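Local coordinates for protein putative transcriptional coactivator P15 (Enterobacteria phage t5, PDB 4BG7) that probably binds DNA as a phage homolog of the eukaryotic transcription coactivator PC4 and is implicated in recombination-dependent DNA replication, at residues A[20-31]-A[43-54]. Numbering follows the deposited sequence.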
loop_
_atom_site.group_PDB
_atom_site.type_symbol
_atom_site.label_atom_id
_atom_site.label_comp_id
_atom_site.label_asym_id
_atom_site.label_seq_id
_atom_site.Cartn_x
_atom_site.Cartn_y
_atom_site.Cartn_z
ATOM N N LEU A 20 -8.308 6.086 2.362
ATOM C CA LEU A 20 -8.689 4.739 2.016
ATOM C C LEU A 20 -9.957 4.382 2.817
ATOM O O LEU A 20 -10.989 4.187 2.208
ATOM C CB LEU A 20 -7.556 3.744 2.299
ATOM C CG LEU A 20 -6.251 3.902 1.458
ATOM C CD1 LEU A 20 -5.245 2.828 1.778
ATOM C CD2 LEU A 20 -6.439 3.983 -0.046
ATOM N N TRP A 21 -9.859 4.275 4.147
ATOM C CA TRP A 21 -10.992 3.925 5.028
ATOM C C TRP A 21 -10.713 4.256 6.502
ATOM O O TRP A 21 -9.618 4.735 6.842
ATOM C CB TRP A 21 -11.315 2.449 4.890
ATOM C CG TRP A 21 -10.088 1.585 4.899
ATOM C CD1 TRP A 21 -9.267 1.270 5.975
ATOM C CD2 TRP A 21 -9.476 0.940 3.752
ATOM N NE1 TRP A 21 -8.211 0.449 5.576
ATOM C CE2 TRP A 21 -8.311 0.201 4.252
ATOM C CE3 TRP A 21 -9.794 0.853 2.417
ATOM C CZ2 TRP A 21 -7.489 -0.525 3.409
ATOM C CZ3 TRP A 21 -8.970 0.092 1.591
ATOM C CH2 TRP A 21 -7.853 -0.578 2.083
ATOM N N GLU A 22 -11.692 4.019 7.377
ATOM C CA GLU A 22 -11.565 4.296 8.832
ATOM C C GLU A 22 -11.985 3.142 9.701
ATOM O O GLU A 22 -12.827 2.356 9.285
ATOM C CB GLU A 22 -12.497 5.431 9.250
ATOM C CG GLU A 22 -12.420 6.695 8.439
ATOM C CD GLU A 22 -13.255 6.631 7.207
ATOM O OE1 GLU A 22 -14.441 6.250 7.350
ATOM O OE2 GLU A 22 -12.709 6.935 6.121
ATOM N N LYS A 23 -11.490 3.131 10.941
ATOM C CA LYS A 23 -11.801 2.131 11.983
ATOM C C LYS A 23 -11.943 2.894 13.315
ATOM O O LYS A 23 -10.947 3.384 13.876
ATOM C CB LYS A 23 -10.711 1.027 12.043
ATOM C CG LYS A 23 -10.471 0.312 13.396
ATOM C CD LYS A 23 -11.664 -0.488 13.936
ATOM C CE LYS A 23 -11.419 -1.091 15.344
ATOM N NZ LYS A 23 -11.456 -0.166 16.542
ATOM N N GLU A 24 -13.186 3.039 13.779
ATOM C CA GLU A 24 -13.500 3.843 14.984
ATOM C C GLU A 24 -12.581 5.054 15.077
ATOM O O GLU A 24 -11.884 5.237 16.085
ATOM C CB GLU A 24 -13.342 3.042 16.294
ATOM C CG GLU A 24 -14.092 1.716 16.368
ATOM C CD GLU A 24 -14.138 1.190 17.796
ATOM O OE1 GLU A 24 -13.176 0.495 18.206
ATOM O OE2 GLU A 24 -15.140 1.506 18.493
ATOM N N GLY A 25 -12.537 5.873 14.032
ATOM C CA GLY A 25 -11.850 7.168 14.175
ATOM C C GLY A 25 -10.327 7.155 14.244
ATOM O O GLY A 25 -9.704 8.164 14.655
ATOM N N GLU A 26 -9.746 5.996 13.913
ATOM C CA GLU A 26 -8.449 5.910 13.271
ATOM C C GLU A 26 -8.692 5.823 11.732
ATOM O O GLU A 26 -9.412 4.959 11.246
ATOM C CB GLU A 26 -7.693 4.705 13.801
ATOM C CG GLU A 26 -6.473 4.362 12.985
ATOM C CD GLU A 26 -5.439 3.647 13.796
ATOM O OE1 GLU A 26 -4.827 4.310 14.659
ATOM O OE2 GLU A 26 -5.234 2.435 13.576
ATOM N N GLN A 27 -8.138 6.745 10.980
ATOM C CA GLN A 27 -8.336 6.816 9.529
ATOM C C GLN A 27 -7.043 6.510 8.720
ATOM O O GLN A 27 -5.963 7.005 9.064
ATOM C CB GLN A 27 -8.784 8.185 9.184
ATOM C CG GLN A 27 -8.654 8.572 7.741
ATOM C CD GLN A 27 -9.331 9.893 7.407
ATOM O OE1 GLN A 27 -8.731 10.945 7.406
ATOM N NE2 GLN A 27 -10.621 9.818 7.088
ATOM N N VAL A 28 -7.162 5.755 7.618
ATOM C CA VAL A 28 -5.993 5.241 6.895
ATOM C C VAL A 28 -5.805 6.043 5.607
ATOM O O VAL A 28 -6.657 6.003 4.748
ATOM C CB VAL A 28 -6.200 3.736 6.543
ATOM C CG1 VAL A 28 -4.944 3.145 5.973
ATOM C CG2 VAL A 28 -6.627 2.941 7.764
ATOM N N ARG A 29 -4.706 6.808 5.475
ATOM C CA ARG A 29 -4.448 7.573 4.230
ATOM C C ARG A 29 -3.222 7.121 3.475
ATOM O O ARG A 29 -2.129 7.044 4.027
ATOM C CB ARG A 29 -4.313 9.082 4.445
ATOM C CG ARG A 29 -5.555 9.683 5.051
ATOM C CD ARG A 29 -5.624 11.157 4.794
ATOM N NE ARG A 29 -6.641 11.655 5.687
ATOM C CZ ARG A 29 -7.108 12.900 5.703
ATOM N NH1 ARG A 29 -6.644 13.804 4.840
ATOM N NH2 ARG A 29 -8.047 13.219 6.617
ATOM N N LEU A 30 -3.416 6.783 2.207
ATOM C CA LEU A 30 -2.330 6.493 1.283
ATOM C C LEU A 30 -1.586 7.766 1.021
ATOM O O LEU A 30 -2.155 8.771 0.512
ATOM C CB LEU A 30 -2.821 5.958 -0.074
ATOM C CG LEU A 30 -1.740 5.413 -1.021
ATOM C CD1 LEU A 30 -1.075 4.250 -0.330
ATOM C CD2 LEU A 30 -2.465 4.969 -2.322
ATOM N N THR A 31 -0.293 7.711 1.307
ATOM C CA THR A 31 0.490 8.932 1.435
ATOM C C THR A 31 1.792 8.871 0.635
ATOM O O THR A 31 2.466 7.848 0.624
ATOM C CB THR A 31 0.823 9.199 2.912
ATOM O OG1 THR A 31 -0.398 9.318 3.611
ATOM C CG2 THR A 31 1.704 10.466 3.036
ATOM N N ILE A 43 1.248 4.416 4.516
ATOM C CA ILE A 43 -0.014 4.765 5.149
ATOM C C ILE A 43 0.265 5.646 6.362
ATOM O O ILE A 43 1.013 5.235 7.213
ATOM C CB ILE A 43 -0.704 3.489 5.614
ATOM C CG1 ILE A 43 -1.222 2.691 4.427
ATOM C CG2 ILE A 43 -1.809 3.795 6.623
ATOM C CD1 ILE A 43 -2.034 3.335 3.323
ATOM N N ARG A 44 -0.262 6.869 6.382
ATOM C CA ARG A 44 -0.158 7.731 7.572
ATOM C C ARG A 44 -1.493 7.705 8.264
ATOM O O ARG A 44 -2.536 7.820 7.599
ATOM C CB ARG A 44 0.154 9.182 7.177
ATOM C CG ARG A 44 0.346 10.067 8.395
ATOM C CD ARG A 44 0.316 11.524 8.063
ATOM N NE ARG A 44 1.555 12.054 7.442
ATOM C CZ ARG A 44 2.605 12.539 8.089
ATOM N NH1 ARG A 44 2.671 12.486 9.401
ATOM N NH2 ARG A 44 3.618 13.050 7.376
ATOM N N TYR A 45 -1.493 7.558 9.584
ATOM C CA TYR A 45 -2.780 7.563 10.339
ATOM C C TYR A 45 -3.244 8.971 10.752
ATOM O O TYR A 45 -2.471 9.720 11.352
ATOM C CB TYR A 45 -2.702 6.681 11.564
ATOM C CG TYR A 45 -2.605 5.222 11.181
ATOM C CD1 TYR A 45 -3.729 4.536 10.723
ATOM C CD2 TYR A 45 -1.384 4.549 11.163
ATOM C CE1 TYR A 45 -3.646 3.193 10.349
ATOM C CE2 TYR A 45 -1.298 3.211 10.762
ATOM C CZ TYR A 45 -2.436 2.556 10.339
ATOM O OH TYR A 45 -2.389 1.239 9.937
ATOM N N TRP A 46 -4.483 9.312 10.409
ATOM C CA TRP A 46 -5.180 10.468 10.985
ATOM C C TRP A 46 -6.128 10.053 12.088
ATOM O O TRP A 46 -6.763 9.003 11.982
ATOM C CB TRP A 46 -5.856 11.208 9.915
ATOM C CG TRP A 46 -4.897 11.749 8.883
ATOM C CD1 TRP A 46 -3.925 11.031 8.214
ATOM C CD2 TRP A 46 -4.858 13.055 8.292
ATOM N NE1 TRP A 46 -3.286 11.793 7.326
ATOM C CE2 TRP A 46 -3.760 13.032 7.338
ATOM C CE3 TRP A 46 -5.539 14.244 8.502
ATOM C CZ2 TRP A 46 -3.410 14.143 6.580
ATOM C CZ3 TRP A 46 -5.187 15.354 7.752
ATOM C CH2 TRP A 46 -4.164 15.309 6.796
ATOM N N LEU A 47 -6.215 10.824 13.188
ATOM C CA LEU A 47 -7.052 10.450 14.297
ATOM C C LEU A 47 -8.064 11.520 14.588
ATOM O O LEU A 47 -7.788 12.692 14.453
ATOM C CB LEU A 47 -6.218 10.246 15.598
ATOM C CG LEU A 47 -5.857 8.809 15.962
ATOM C CD1 LEU A 47 -5.330 8.083 14.712
ATOM C CD2 LEU A 47 -4.827 8.775 17.070
ATOM N N LEU A 48 -9.227 11.096 15.071
ATOM C CA LEU A 48 -10.289 12.015 15.451
ATOM C C LEU A 48 -9.970 12.640 16.772
ATOM O O LEU A 48 -9.484 11.945 17.633
ATOM C CB LEU A 48 -11.626 11.282 15.580
ATOM C CG LEU A 48 -12.426 10.967 14.307
ATOM C CD1 LEU A 48 -13.662 10.115 14.680
ATOM C CD2 LEU A 48 -12.790 12.269 13.600
ATOM N N ASP A 49 -10.294 13.921 16.929
ATOM C CA ASP A 49 -10.429 14.534 18.215
ATOM C C ASP A 49 -11.839 14.452 18.724
ATOM O O ASP A 49 -12.715 13.910 18.021
ATOM C CB ASP A 49 -9.829 15.944 18.270
ATOM C CG ASP A 49 -10.778 17.070 17.813
ATOM O OD1 ASP A 49 -11.840 16.814 17.174
ATOM O OD2 ASP A 49 -10.402 18.233 18.124
ATOM N N ILE A 50 -12.091 14.977 19.946
ATOM C CA ILE A 50 -13.459 14.913 20.517
ATOM C C ILE A 50 -14.461 15.809 19.795
ATOM O O ILE A 50 -15.650 15.673 19.976
ATOM C CB ILE A 50 -13.474 15.238 22.022
ATOM C CG1 ILE A 50 -13.031 16.692 22.282
ATOM C CG2 ILE A 50 -12.616 14.262 22.751
ATOM C CD1 ILE A 50 -13.438 17.141 23.684
ATOM N N ASN A 51 -13.973 16.735 18.980
ATOM C CA ASN A 51 -14.817 17.618 18.195
ATOM C C ASN A 51 -15.042 17.043 16.834
ATOM O O ASN A 51 -15.589 17.709 15.992
ATOM C CB ASN A 51 -14.178 19.029 18.107
ATOM C CG ASN A 51 -13.786 19.569 19.474
ATOM O OD1 ASN A 51 -14.644 20.024 20.239
ATOM N ND2 ASN A 51 -12.495 19.459 19.828
ATOM N N ASP A 52 -14.612 15.804 16.628
ATOM C CA ASP A 52 -14.808 15.070 15.392
ATOM C C ASP A 52 -14.079 15.687 14.170
ATOM O O ASP A 52 -14.609 15.656 13.067
ATOM C CB ASP A 52 -16.312 14.868 15.084
ATOM C CG ASP A 52 -16.958 13.797 15.957
ATOM O OD1 ASP A 52 -16.611 12.645 15.865
ATOM O OD2 ASP A 52 -17.864 14.121 16.700
ATOM N N GLU A 53 -12.909 16.286 14.401
ATOM C CA GLU A 53 -12.018 16.759 13.354
ATOM C C GLU A 53 -10.840 15.788 13.277
ATOM O O GLU A 53 -10.428 15.210 14.287
ATOM C CB GLU A 53 -11.537 18.182 13.679
ATOM C CG GLU A 53 -12.687 19.188 13.770
ATOM C CD GLU A 53 -12.262 20.605 14.060
ATOM O OE1 GLU A 53 -11.099 20.854 14.385
ATOM O OE2 GLU A 53 -13.107 21.511 13.979
ATOM N N TRP A 54 -10.268 15.655 12.085
ATOM C CA TRP A 54 -9.152 14.746 11.783
ATOM C C TRP A 54 -7.852 15.471 11.969
ATOM O O TRP A 54 -7.649 16.591 11.461
ATOM C CB TRP A 54 -9.215 14.301 10.340
ATOM C CG TRP A 54 -10.380 13.402 10.096
ATOM C CD1 TRP A 54 -11.557 13.705 9.409
ATOM C CD2 TRP A 54 -10.539 12.042 10.564
ATOM N NE1 TRP A 54 -12.399 12.640 9.434
ATOM C CE2 TRP A 54 -11.851 11.603 10.103
ATOM C CE3 TRP A 54 -9.773 11.177 11.311
ATOM C CZ2 TRP A 54 -12.333 10.369 10.389
ATOM C CZ3 TRP A 54 -10.276 9.930 11.606
ATOM C CH2 TRP A 54 -11.534 9.534 11.132
HETATM O O HOH W 1 -1.485 11.692 4.872
#
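Ile-43 and Val-28 press together tightly, CG2 to CG1 at 3.3 Å, on one face of the antiparallel pair formed by strands 26-31 and 43-48. With its CG1 beside the backbone N (chi1 -71°), Ile-43 sends CD1 against both Leu-20 CD1 and Leu-30 CD1; Ala-76 of the second subunit packs on both leucines, so this patch reaches the dimer interface. Farther along the same face, the Tyr-45 ring takes Val-28 CG2 near its CE1 and the aliphatic CG of Glu-26 near its CD1 (3.6 Å). Five backbone hydrogen bonds link 25-29 to 44-48, running from the Arg-29/Arg-44 pair to Leu-48 N with Gly-25 O; Gly-25, at positive phi in the type I' turn 23-26, receives Leu-48 CD1 against its CA.

The other face of this curved sheet, part of a PC4-like fold generally associated with DNA binding, is aromatic and polar. The guanidinium of Arg-29 lies flat on the six-membered ring of Trp-46, planes 5° apart and CZ 3.5 Å from the ring centroid, a cation-pi stack, while CD covers the five-membered ring. Both NE and NH2 of Arg-29 grip Gln-27 OE1 side-on, though the NH2 distance is unusually short and its exact length doubtful. The Gln-27 amide in turn stacks on Trp-54 at 18°, with Leu-48 CD2 over the opposite face of that indole. At the edge, Trp-46 NE1 donates to a water (3.0 Å) that itself donates to Thr-31 OG1.

Stack and side-on grip would together restrict the rotation of the guanidinium, and its charge would polarise the Gln-27 carbonyl.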